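Local coordinates for periplasmic branched-chain amino acid-binding protein (Burkholderia mallei, PDB 3I09) that probably captures branched-chain amino acids or related small carboxylates in the periplasm for an ABC transporter, here holding acetoacetic acid, at residues L74-N88 / V97-T109. Numbering follows the deposited sequence.
Sequences LLVGGTNSATALSMN and VYINIGAGADTLT. With AAE (acetoacetic acid), chain C.
Leu75 and Gly77 pair with Val97 and Ile99 as neighbouring parallel strands, through Leu75 N to Val97 O (3.0 Å), Ile99 N to Leu75 O and Gly77 N to Ile99 O; Ile101 N to Gly77 O continues the bonding just beyond the end of strand 97-100. Helix 81-94 connects the two strands, making a beta-alpha-beta unit of the type I binding-protein fold.

Polar side chains tie this helix to the sheet. The Tyr98 side chain, swung opposite its own backbone N (chi1 174°), runs alongside Leu75 and passes between the sheet and helix 81-94, where OH donates to Ala84 O (2.8 Å) in the carbonyl plane, on a lone pair; that oxygen also accepts from Asn88 N. Asn100 ND2 donates to Tyr98 OH (3.0 Å) and to a water that bridges to Gly78 O and Thr83 OG1, while Asn100 OD1 takes Ala103 N in an Asx motif. Asn88 OD1, hydrogen-bonded to Thr117 OG1, sits in plane at the ring edge.

Apolar contacts flank these bonds: Ala84 CB presses on Ala103 CB at a tight 3.4 Å, and Leu85 CD2 meets Leu108 CD2 (3.7 Å).

At the helix N-terminus, beyond the strands, Ser81 OG accepts from Ala105 N (3.0 Å) and donates to O1 of acetoacetic acid; Gly104 N donates to the same O1 (2.7 Å). Ser81 N holds O3, and Asn80 N reaches the keto oxygen O8 nearly straight (172°). N-H groups from the start of helix 81-94 and the loop after strand 97-100 thus join one hydroxyl around O1 and O3, consistent with a carboxylate site.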
ATOM      1  N   LEU A  74      18.218  -1.888  -7.586  1.00 11.80           N
ATOM      2  CA  LEU A  74      16.767  -1.784  -7.317  1.00 11.25           C
ATOM      3  C   LEU A  74      16.527  -0.836  -6.145  1.00 11.85           C
ATOM      4  O   LEU A  74      17.160  -0.976  -5.088  1.00 11.19           O
ATOM      5  CB  LEU A  74      16.172  -3.146  -6.938  1.00 11.48           C
ATOM      6  CG  LEU A  74      14.731  -3.161  -6.391  1.00 11.31           C
ATOM      7  CD1 LEU A  74      13.715  -2.704  -7.462  1.00 11.73           C
ATOM      8  CD2 LEU A  74      14.335  -4.550  -5.814  1.00 10.57           C
ATOM      9  N   LEU A  75      15.580   0.080  -6.337  1.00 11.94           N
ATOM     10  CA  LEU A  75      15.004   0.883  -5.259  1.00 11.96           C
ATOM     11  C   LEU A  75      13.619   0.357  -4.931  1.00 11.77           C
ATOM     12  O   LEU A  75      12.708   0.307  -5.796  1.00 11.75           O
ATOM     13  CB  LEU A  75      14.956   2.358  -5.625  1.00 11.18           C
ATOM     14  CG  LEU A  75      14.373   3.299  -4.579  1.00 11.91           C
ATOM     15  CD1 LEU A  75      15.238   3.275  -3.296  1.00 11.37           C
ATOM     16  CD2 LEU A  75      14.187   4.751  -5.151  1.00 12.32           C
ATOM     17  N   VAL A  76      13.461  -0.074  -3.686  1.00 11.44           N
ATOM     18  CA  VAL A  76      12.174  -0.499  -3.159  1.00 11.12           C
ATOM     19  C   VAL A  76      11.623   0.648  -2.342  1.00 12.57           C
ATOM     20  O   VAL A  76      12.226   1.042  -1.345  1.00 12.30           O
ATOM     21  CB  VAL A  76      12.242  -1.749  -2.277  1.00 11.86           C
ATOM     22  CG1 VAL A  76      10.804  -2.143  -1.783  1.00 10.83           C
ATOM     23  CG2 VAL A  76      12.890  -2.923  -3.080  1.00 12.02           C
ATOM     24  N   GLY A  77      10.464   1.144  -2.759  1.00 12.02           N
ATOM     25  CA  GLY A  77       9.794   2.267  -2.116  1.00 12.94           C
ATOM     26  C   GLY A  77       8.828   1.749  -1.069  1.00 11.76           C
ATOM     27  O   GLY A  77       7.966   0.909  -1.340  1.00 11.82           O
ATOM     28  N   GLY A  78       8.929   2.292   0.141  1.00 12.41           N
ATOM     29  CA  GLY A  78       8.018   1.925   1.213  1.00 11.56           C
ATOM     30  C   GLY A  78       6.841   2.877   1.327  1.00 12.09           C
ATOM     31  O   GLY A  78       6.224   3.263   0.331  1.00 10.89           O
ATOM     32  N   THR A  79       6.493   3.205   2.557  1.00 11.14           N
ATOM     33  CA  THR A  79       5.288   3.971   2.839  1.00 10.78           C
ATOM     34  C   THR A  79       5.489   5.467   2.533  1.00 10.21           C
ATOM     35  O   THR A  79       6.608   5.935   2.316  1.00 10.78           O
ATOM     36  CB  THR A  79       4.858   3.752   4.304  1.00 10.69           C
ATOM     37  OG1 THR A  79       5.968   3.980   5.169  1.00 10.84           O
ATOM     38  CG2 THR A  79       4.349   2.285   4.531  1.00 10.26           C
ATOM     39  N   ASN A  80       4.358   6.164   2.466  1.00 10.79           N
ATOM     40  CA  ASN A  80       4.258   7.610   2.331  1.00 10.98           C
ATOM     41  C   ASN A  80       4.327   8.046   0.853  1.00 10.38           C
ATOM     42  O   ASN A  80       5.389   8.003   0.230  1.00 10.85           O
ATOM     43  CB  ASN A  80       5.283   8.329   3.202  1.00 11.44           C
ATOM     44  CG  ASN A  80       5.088   9.853   3.181  1.00 12.42           C
ATOM     45  OD1 ASN A  80       4.845  10.443   2.100  1.00 13.01           O
ATOM     46  ND2 ASN A  80       5.197  10.499   4.358  1.00 11.57           N
ATOM     47  N   SER A  81       3.174   8.429   0.304  1.00 10.57           N
ATOM     48  CA  SER A  81       3.086   8.761  -1.114  1.00 10.95           C
ATOM     49  C   SER A  81       3.896  10.002  -1.506  1.00 11.18           C
ATOM     50  O   SER A  81       4.297  10.096  -2.644  1.00 11.12           O
ATOM     51  CB  SER A  81       1.635   8.942  -1.577  1.00 11.91           C
ATOM     52  OG  SER A  81       0.944   7.709  -1.633  1.00 11.60           O
ATOM     53  N   ALA A  82       4.123  10.940  -0.582  1.00  9.92           N
ATOM     54  CA  ALA A  82       4.971  12.105  -0.909  1.00 11.22           C
ATOM     55  C   ALA A  82       6.396  11.595  -1.182  1.00 10.71           C
ATOM     56  O   ALA A  82       7.036  12.012  -2.170  1.00 11.29           O
ATOM     57  CB  ALA A  82       4.956  13.153   0.198  1.00  9.84           C
ATOM     58  N   THR A  83       6.885  10.677  -0.336  1.00 11.57           N
ATOM     59  CA  THR A  83       8.201  10.074  -0.564  1.00 11.23           C
ATOM     60  C   THR A  83       8.210   9.191  -1.802  1.00 10.73           C
ATOM     61  O   THR A  83       9.202   9.167  -2.548  1.00 11.91           O
ATOM     62  CB  THR A  83       8.760   9.297   0.630  1.00 11.95           C
ATOM     63  OG1 THR A  83       8.106   8.035   0.764  1.00 10.41           O
ATOM     64  CG2 THR A  83       8.635  10.068   1.928  1.00 10.14           C
ATOM     65  N   ALA A  84       7.107   8.497  -2.061  1.00 11.11           N
ATOM     66  CA  ALA A  84       7.040   7.628  -3.237  1.00 10.61           C
ATOM     67  C   ALA A  84       7.233   8.431  -4.528  1.00 10.86           C
ATOM     68  O   ALA A  84       7.872   7.962  -5.479  1.00 11.88           O
ATOM     69  CB  ALA A  84       5.690   6.872  -3.313  1.00 10.72           C
ATOM     70  N   LEU A  85       6.591   9.583  -4.577  1.00 11.56           N
ATOM     71  CA  LEU A  85       6.629  10.474  -5.747  1.00 12.44           C
ATOM     72  C   LEU A  85       7.950  11.182  -5.914  1.00 11.75           C
ATOM     73  O   LEU A  85       8.403  11.336  -7.027  1.00 10.35           O
ATOM     74  CB  LEU A  85       5.476  11.450  -5.700  1.00 12.43           C
ATOM     75  CG  LEU A  85       4.106  10.791  -5.931  1.00 14.30           C
ATOM     76  CD1 LEU A  85       2.983  11.772  -5.596  1.00 16.20           C
ATOM     77  CD2 LEU A  85       3.949  10.276  -7.371  1.00 15.39           C
ATOM     78  N   SER A  86       8.588  11.590  -4.818  1.00 11.10           N
ATOM     79  CA  SER A  86       9.919  12.212  -4.931  1.00 11.13           C
ATOM     80  C   SER A  86      10.946  11.190  -5.420  1.00 10.52           C
ATOM     81  O   SER A  86      11.758  11.493  -6.323  1.00 11.32           O
ATOM     82  CB  SER A  86      10.340  12.908  -3.617  1.00 10.69           C
ATOM     83  OG  SER A  86      10.600  11.993  -2.563  1.00 15.26           O
HETATM   84  N   MSE A  87      10.882   9.971  -4.896  1.00 10.72           N
HETATM   85  CA  MSE A  87      11.751   8.896  -5.368  1.00 10.41           C
HETATM   86  C   MSE A  87      11.502   8.492  -6.810  1.00 11.41           C
HETATM   87  O   MSE A  87      12.452   8.212  -7.563  1.00 11.51           O
HETATM   88  CB  MSE A  87      11.620   7.671  -4.436  1.00 11.59           C
HETATM   89  CG  MSE A  87      12.268   7.941  -3.099  1.00 11.63           C
HETATM   90 SE   MSE A  87      12.294   6.361  -1.918  0.75 12.19          SE
HETATM   91  CE  MSE A  87      10.468   6.130  -1.649  1.00 11.08           C
ATOM     92  N   ASN A  88      10.235   8.436  -7.178  1.00 10.89           N
ATOM     93  CA  ASN A  88       9.824   8.117  -8.562  1.00 10.80           C
ATOM     94  C   ASN A  88      10.496   9.024  -9.582  1.00 11.26           C
ATOM     95  O   ASN A  88      10.931   8.551 -10.639  1.00 11.96           O
ATOM     96  CB  ASN A  88       8.315   8.272  -8.653  1.00 10.84           C
ATOM     97  CG  ASN A  88       7.727   7.681  -9.909  1.00 10.70           C
ATOM     98  OD1 ASN A  88       7.942   6.515 -10.227  1.00 13.64           O
ATOM     99  ND2 ASN A  88       6.925   8.500 -10.617  1.00 13.52           N
ATOM    100  N   VAL A  97      15.465   0.918 -11.903  1.00 10.82           N
ATOM    101  CA  VAL A  97      14.263   0.185 -11.544  1.00 11.23           C
ATOM    102  C   VAL A  97      13.756   0.525 -10.132  1.00 10.69           C
ATOM    103  O   VAL A  97      14.502   0.462  -9.138  1.00 10.74           O
ATOM    104  CB  VAL A  97      14.478  -1.362 -11.664  1.00 10.64           C
ATOM    105  CG1 VAL A  97      13.184  -2.146 -11.244  1.00 10.48           C
ATOM    106  CG2 VAL A  97      14.944  -1.722 -13.108  1.00 12.85           C
ATOM    107  N   TYR A  98      12.487   0.902 -10.066  1.00 10.63           N
ATOM    108  CA  TYR A  98      11.861   1.378  -8.863  1.00 10.97           C
ATOM    109  C   TYR A  98      10.547   0.604  -8.646  1.00 10.66           C
ATOM    110  O   TYR A  98       9.599   0.715  -9.456  1.00 10.52           O
ATOM    111  CB  TYR A  98      11.594   2.877  -8.985  1.00 11.07           C
ATOM    112  CG  TYR A  98      10.793   3.509  -7.841  1.00  9.64           C
ATOM    113  CD1 TYR A  98      11.109   3.280  -6.500  1.00  9.70           C
ATOM    114  CD2 TYR A  98       9.748   4.378  -8.119  1.00 12.66           C
ATOM    115  CE1 TYR A  98      10.392   3.894  -5.479  1.00 11.56           C
ATOM    116  CE2 TYR A  98       9.022   4.989  -7.123  1.00 13.21           C
ATOM    117  CZ  TYR A  98       9.337   4.748  -5.808  1.00 13.06           C
ATOM    118  OH  TYR A  98       8.585   5.353  -4.845  1.00 15.03           O
ATOM    119  N   ILE A  99      10.486  -0.145  -7.547  1.00 10.07           N
ATOM    120  CA  ILE A  99       9.279  -0.851  -7.210  1.00  9.98           C
ATOM    121  C   ILE A  99       8.742  -0.286  -5.913  1.00 10.86           C
ATOM    122  O   ILE A  99       9.412  -0.309  -4.869  1.00 10.67           O
ATOM    123  CB  ILE A  99       9.516  -2.349  -7.080  1.00 11.37           C
ATOM    124  CG1 ILE A  99      10.101  -2.874  -8.379  1.00 12.21           C
ATOM    125  CG2 ILE A  99       8.183  -3.046  -6.765  1.00  9.95           C
ATOM    126  CD1 ILE A  99      10.430  -4.377  -8.337  1.00 12.74           C
ATOM    127  N   ASN A 100       7.555   0.295  -5.985  1.00 10.88           N
ATOM    128  CA  ASN A 100       6.906   0.834  -4.798  1.00 10.52           C
ATOM    129  C   ASN A 100       5.837  -0.099  -4.234  1.00 10.18           C
ATOM    130  O   ASN A 100       4.943  -0.553  -4.963  1.00 11.04           O
ATOM    131  CB  ASN A 100       6.297   2.192  -5.043  1.00 11.53           C
ATOM    132  CG  ASN A 100       5.862   2.832  -3.726  1.00 11.75           C
ATOM    133  OD1 ASN A 100       4.869   2.417  -3.147  1.00 13.46           O
ATOM    134  ND2 ASN A 100       6.664   3.781  -3.213  1.00 14.46           N
ATOM    135  N   ILE A 101       5.977  -0.418  -2.940  1.00 10.48           N
ATOM    136  CA  ILE A 101       5.007  -1.261  -2.246  1.00 10.64           C
ATOM    137  C   ILE A 101       4.128  -0.462  -1.270  1.00 11.28           C
ATOM    138  O   ILE A 101       2.886  -0.542  -1.304  1.00 11.19           O
ATOM    139  CB  ILE A 101       5.714  -2.385  -1.431  1.00 11.94           C
ATOM    140  CG1 ILE A 101       6.237  -3.501  -2.356  1.00 14.75           C
ATOM    141  CG2 ILE A 101       4.754  -3.003  -0.418  1.00 11.80           C
ATOM    142  CD1 ILE A 101       7.230  -3.093  -3.305  1.00 18.72           C
ATOM    143  N   GLY A 102       4.759   0.295  -0.374  1.00 10.90           N
ATOM    144  CA  GLY A 102       4.028   0.810   0.766  1.00 11.17           C
ATOM    145  C   GLY A 102       3.082   1.968   0.492  1.00 11.70           C
ATOM    146  O   GLY A 102       2.135   2.170   1.261  1.00 12.38           O
ATOM    147  N   ALA A 103       3.325   2.713  -0.588  1.00 11.50           N
ATOM    148  CA  ALA A 103       2.585   3.926  -0.889  1.00 12.00           C
ATOM    149  C   ALA A 103       1.411   3.620  -1.794  1.00 13.09           C
ATOM    150  O   ALA A 103       1.445   2.697  -2.590  1.00 13.37           O
ATOM    151  CB  ALA A 103       3.499   4.989  -1.534  1.00 11.02           C
ATOM    152  N   GLY A 104       0.341   4.387  -1.629  1.00 11.63           N
ATOM    153  CA  GLY A 104      -0.870   4.162  -2.368  1.00 12.24           C
ATOM    154  C   GLY A 104      -1.236   5.035  -3.526  1.00 11.85           C
ATOM    155  O   GLY A 104      -2.028   4.621  -4.345  1.00 11.43           O
ATOM    156  N   ALA A 105      -0.716   6.259  -3.604  1.00 12.05           N
ATOM    157  CA  ALA A 105      -1.272   7.198  -4.576  1.00 11.89           C
ATOM    158  C   ALA A 105      -1.244   6.637  -5.997  1.00 12.20           C
ATOM    159  O   ALA A 105      -0.168   6.276  -6.519  1.00 12.36           O
ATOM    160  CB  ALA A 105      -0.544   8.547  -4.541  1.00 12.72           C
ATOM    161  N   ASP A 106      -2.411   6.621  -6.652  1.00 12.28           N
ATOM    162  CA  ASP A 106      -2.486   6.140  -8.044  1.00 12.23           C
ATOM    163  C   ASP A 106      -1.767   7.048  -9.055  1.00 12.78           C
ATOM    164  O   ASP A 106      -1.588   6.668 -10.210  1.00 12.60           O
ATOM    165  CB  ASP A 106      -3.933   5.827  -8.474  1.00 13.24           C
ATOM    166  CG  ASP A 106      -4.800   7.058  -8.694  1.00 17.33           C
ATOM    167  OD1 ASP A 106      -4.502   8.147  -8.171  1.00 15.95           O
ATOM    168  OD2 ASP A 106      -5.856   6.899  -9.366  1.00 21.08           O
ATOM    169  N   THR A 107      -1.342   8.231  -8.594  1.00 12.49           N
ATOM    170  CA  THR A 107      -0.506   9.140  -9.354  1.00 13.02           C
ATOM    171  C   THR A 107       0.728   8.427  -9.957  1.00 12.42           C
ATOM    172  O   THR A 107       1.226   8.757 -11.043  1.00 12.14           O
ATOM    173  CB  THR A 107      -0.008  10.290  -8.405  1.00 13.13           C
ATOM    174  OG1 THR A 107      -1.096  10.728  -7.586  1.00 17.95           O
ATOM    175  CG2 THR A 107       0.486  11.407  -9.195  1.00 16.15           C
ATOM    176  N   LEU A 108       1.248   7.464  -9.206  1.00 11.57           N
ATOM    177  CA  LEU A 108       2.427   6.723  -9.584  1.00 12.52           C
ATOM    178  C   LEU A 108       2.308   5.971 -10.913  1.00 12.35           C
ATOM    179  O   LEU A 108       3.320   5.689 -11.517  1.00 13.28           O
ATOM    180  CB  LEU A 108       2.798   5.724  -8.472  1.00 12.31           C
ATOM    181  CG  LEU A 108       3.479   6.360  -7.276  1.00 15.68           C
ATOM    182  CD1 LEU A 108       3.346   5.374  -6.075  1.00 15.12           C
ATOM    183  CD2 LEU A 108       5.015   6.744  -7.561  1.00 13.02           C
ATOM    184  N   THR A 109       1.075   5.646 -11.331  1.00 11.62           N
ATOM    185  CA  THR A 109       0.845   4.944 -12.592  1.00 10.54           C
ATOM    186  C   THR A 109      -0.078   5.734 -13.517  1.00 10.88           C
ATOM    187  O   THR A 109      -0.651   5.207 -14.443  1.00 11.97           O
ATOM    188  CB  THR A 109       0.267   3.545 -12.329  1.00 12.10           C
ATOM    189  OG1 THR A 109      -0.955   3.670 -11.605  1.00 12.10           O
ATOM    190  CG2 THR A 109       1.298   2.680 -11.508  1.00  9.36           C
TER
HETATM  191  O1  AAE C 501       0.595   6.223   0.399  1.00 12.11           O
HETATM  192  C2  AAE C 501       0.588   6.539   1.601  1.00 12.90           C
HETATM  193  O3  AAE C 501       1.066   7.619   2.014  1.00 10.60           O
HETATM  194  C4  AAE C 501      -0.082   5.599   2.589  1.00 12.11           C
HETATM  195  C5  AAE C 501       0.905   4.633   3.182  1.00 16.14           C
HETATM  196  O8  AAE C 501       2.056   4.496   2.702  1.00 11.84           O
HETATM  197  C9  AAE C 501       0.360   3.744   4.261  1.00 12.93           C
HETATM  198  O   HOH W   1       7.439   5.530  -0.845  1.00 16.54           O